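Long-range contact in putative DNA-binding protein (Salmonella choleraesuis, PDB 2HX0), which is a trimeric, metal-binding PCC-domain protein that may bind DNA, though its precise role is not established: residues F76-L81 with L92-S97. The protein carries 2 engineered substitutions. Residues are numbered along the deposited sequence; the frame is centred on the assembly and turned at random.
With MG (magnesium ion), chain B.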
loop_
_atom_site.group_PDB
_atom_site.type_symbol
_atom_site.label_atom_id
_atom_site.label_comp_id
_atom_site.label_asym_id
_atom_site.label_seq_id
_atom_site.Cartn_x
_atom_site.Cartn_y
_atom_site.Cartn_z
ATOM N N PHE A 76 -8.949 -15.434 -6.778
ATOM C CA PHE A 76 -8.027 -14.311 -6.796
ATOM C C PHE A 76 -7.429 -13.974 -5.441
ATOM O O PHE A 76 -8.026 -14.229 -4.395
ATOM C CB PHE A 76 -8.727 -13.051 -7.304
ATOM C CG PHE A 76 -9.306 -13.177 -8.682
ATOM C CD1 PHE A 76 -10.608 -13.638 -8.870
ATOM C CD2 PHE A 76 -8.561 -12.794 -9.794
ATOM C CE1 PHE A 76 -11.163 -13.713 -10.155
ATOM C CE2 PHE A 76 -9.099 -12.863 -11.074
ATOM C CZ PHE A 76 -10.407 -13.324 -11.257
ATOM N N GLU A 77 -6.240 -13.388 -5.477
ATOM C CA GLU A 77 -5.575 -12.941 -4.264
ATOM C C GLU A 77 -5.631 -11.427 -4.321
ATOM O O GLU A 77 -5.463 -10.837 -5.392
ATOM C CB GLU A 77 -4.110 -13.376 -4.233
ATOM C CG GLU A 77 -3.905 -14.869 -4.090
ATOM C CD GLU A 77 -4.417 -15.394 -2.769
ATOM O OE1 GLU A 77 -3.872 -14.994 -1.720
ATOM O OE2 GLU A 77 -5.368 -16.204 -2.774
ATOM N N VAL A 78 -5.893 -10.796 -3.185
ATOM C CA VAL A 78 -5.918 -9.342 -3.151
ATOM C C VAL A 78 -4.477 -8.900 -2.945
ATOM O O VAL A 78 -3.864 -9.204 -1.918
ATOM C CB VAL A 78 -6.786 -8.811 -2.003
ATOM C CG1 VAL A 78 -6.619 -7.303 -1.889
ATOM C CG2 VAL A 78 -8.241 -9.158 -2.256
ATOM N N ILE A 79 -3.930 -8.193 -3.925
ATOM C CA ILE A 79 -2.549 -7.737 -3.843
ATOM C C ILE A 79 -2.488 -6.369 -3.190
ATOM O O ILE A 79 -1.589 -6.082 -2.396
ATOM C CB ILE A 79 -1.906 -7.694 -5.242
ATOM C CG1 ILE A 79 -1.812 -9.119 -5.800
ATOM C CG2 ILE A 79 -0.519 -7.064 -5.175
ATOM C CD1 ILE A 79 -0.900 -9.400 -6.944
ATOM N N SER A 80 -3.451 -5.525 -3.524
ATOM C CA SER A 80 -3.515 -4.206 -2.924
ATOM C C SER A 80 -4.909 -3.625 -3.045
ATOM O O SER A 80 -5.605 -3.823 -4.040
ATOM C CB SER A 80 -2.501 -3.258 -3.567
ATOM O OG SER A 80 -2.805 -3.020 -4.925
ATOM N N LEU A 81 -5.315 -2.930 -1.993
ATOM C CA LEU A 81 -6.603 -2.266 -1.934
ATOM C C LEU A 81 -6.225 -0.928 -1.332
ATOM O O LEU A 81 -5.831 -0.849 -0.170
ATOM C CB LEU A 81 -7.564 -3.014 -1.009
ATOM C CG LEU A 81 -8.863 -2.256 -0.727
ATOM C CD1 LEU A 81 -9.624 -2.055 -2.022
ATOM C CD2 LEU A 81 -9.698 -3.032 0.278
ATOM N N LEU A 92 -11.779 3.863 -3.936
ATOM C CA LEU A 92 -10.897 2.715 -3.741
ATOM C C LEU A 92 -10.491 2.025 -5.032
ATOM O O LEU A 92 -11.310 1.837 -5.927
ATOM C CB LEU A 92 -11.588 1.692 -2.831
ATOM C CG LEU A 92 -12.054 2.232 -1.476
ATOM C CD1 LEU A 92 -13.019 1.264 -0.817
ATOM C CD2 LEU A 92 -10.844 2.475 -0.600
ATOM N N HIS A 93 -9.220 1.650 -5.117
ATOM C CA HIS A 93 -8.696 0.937 -6.276
ATOM C C HIS A 93 -8.226 -0.427 -5.802
ATOM O O HIS A 93 -7.700 -0.563 -4.698
ATOM C CB HIS A 93 -7.549 1.716 -6.919
ATOM C CG HIS A 93 -8.008 2.907 -7.702
ATOM N ND1 HIS A 93 -7.139 3.742 -8.371
ATOM C CD2 HIS A 93 -9.251 3.390 -7.940
ATOM C CE1 HIS A 93 -7.826 4.687 -8.989
ATOM N NE2 HIS A 93 -9.109 4.497 -8.743
ATOM N N LEU A 94 -8.420 -1.436 -6.642
ATOM C CA LEU A 94 -8.068 -2.803 -6.292
ATOM C C LEU A 94 -7.197 -3.490 -7.329
ATOM O O LEU A 94 -7.376 -3.288 -8.530
ATOM C CB LEU A 94 -9.355 -3.613 -6.105
ATOM C CG LEU A 94 -9.284 -5.138 -5.953
ATOM C CD1 LEU A 94 -8.676 -5.515 -4.611
ATOM C CD2 LEU A 94 -10.689 -5.716 -6.071
ATOM N N ALA A 95 -6.253 -4.298 -6.852
ATOM C CA ALA A 95 -5.375 -5.077 -7.721
ATOM C C ALA A 95 -5.449 -6.519 -7.219
ATOM O O ALA A 95 -5.241 -6.780 -6.033
ATOM C CB ALA A 95 -3.936 -4.561 -7.642
ATOM N N VAL A 96 -5.774 -7.448 -8.114
ATOM C CA VAL A 96 -5.865 -8.858 -7.746
ATOM C C VAL A 96 -4.959 -9.694 -8.647
ATOM O O VAL A 96 -4.646 -9.288 -9.766
ATOM C CB VAL A 96 -7.313 -9.403 -7.888
ATOM C CG1 VAL A 96 -8.236 -8.719 -6.893
ATOM C CG2 VAL A 96 -7.811 -9.194 -9.310
ATOM N N SER A 97 -4.526 -10.847 -8.146
ATOM C CA SER A 97 -3.680 -11.752 -8.923
ATOM C C SER A 97 -4.411 -13.081 -9.084
ATOM O O SER A 97 -5.197 -13.472 -8.218
ATOM C CB SER A 97 -2.330 -11.969 -8.229
ATOM O OG SER A 97 -2.490 -12.546 -6.942
HETATM MG MG MG B . -10.803 5.818 -9.203
HETATM O O HOH W 1 -4.655 -0.744 -4.891
HETATM O O HOH W 2 -9.502 7.674 -10.292
#
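Glu77 and Ser97 form a hydrogen-bonded pair at one end of an antiparallel β-hairpin, Glu77 N donating to Ser97 O and Ser97 N to Glu77 O, both at 2.9 Å. A classic beta bulge interrupts the register of this hairpin, part of the central sheet of the PCC domain: Ile79 and Ser80 both face Ala95. Ala95 O therefore accepts two amides, Ile79 N at 2.9 Å and, in a weak bond, Ser80 N at 3.3 Å, while Ala95 N returns a bond to Ser80 O. With its carbonyl turned out of the hairpin, Ile79 bonds through O to Asn82 of the second subunit, and Val78 O accepts from His93 ND1 of that subunit.

On the apolar face, Val78 CG1, anti to its backbone N (chi1 172°), meets Leu94 CD1 at 3.9 Å, the two side chains crossing at about a right angle. Phe76 brings ring atom CD2 against Val96 CG2; Val59 of strand 59-62 packs on both Phe76 and Leu94, and Leu61 on Leu94. On the opposite face, that of Glu77, Ser80 and Ala95, Ile79 CD1 lies over Ser97 CB; their 3.2 Å spacing is shorter than van der Waals contact and is doubtful as a measure of packing. The carboxylate of Glu77 leads away from the hairpin to a salt bridge with Arg115.

His93 projects from the strand to bind magnesium together with His91 and His107, its ND1 being held by Val78 O of the third subunit. Its own carbonyl is tied to the bulge by a water, which accepts from Ser80 OG at 2.9 Å and donates to His93 O at 3.1 Å.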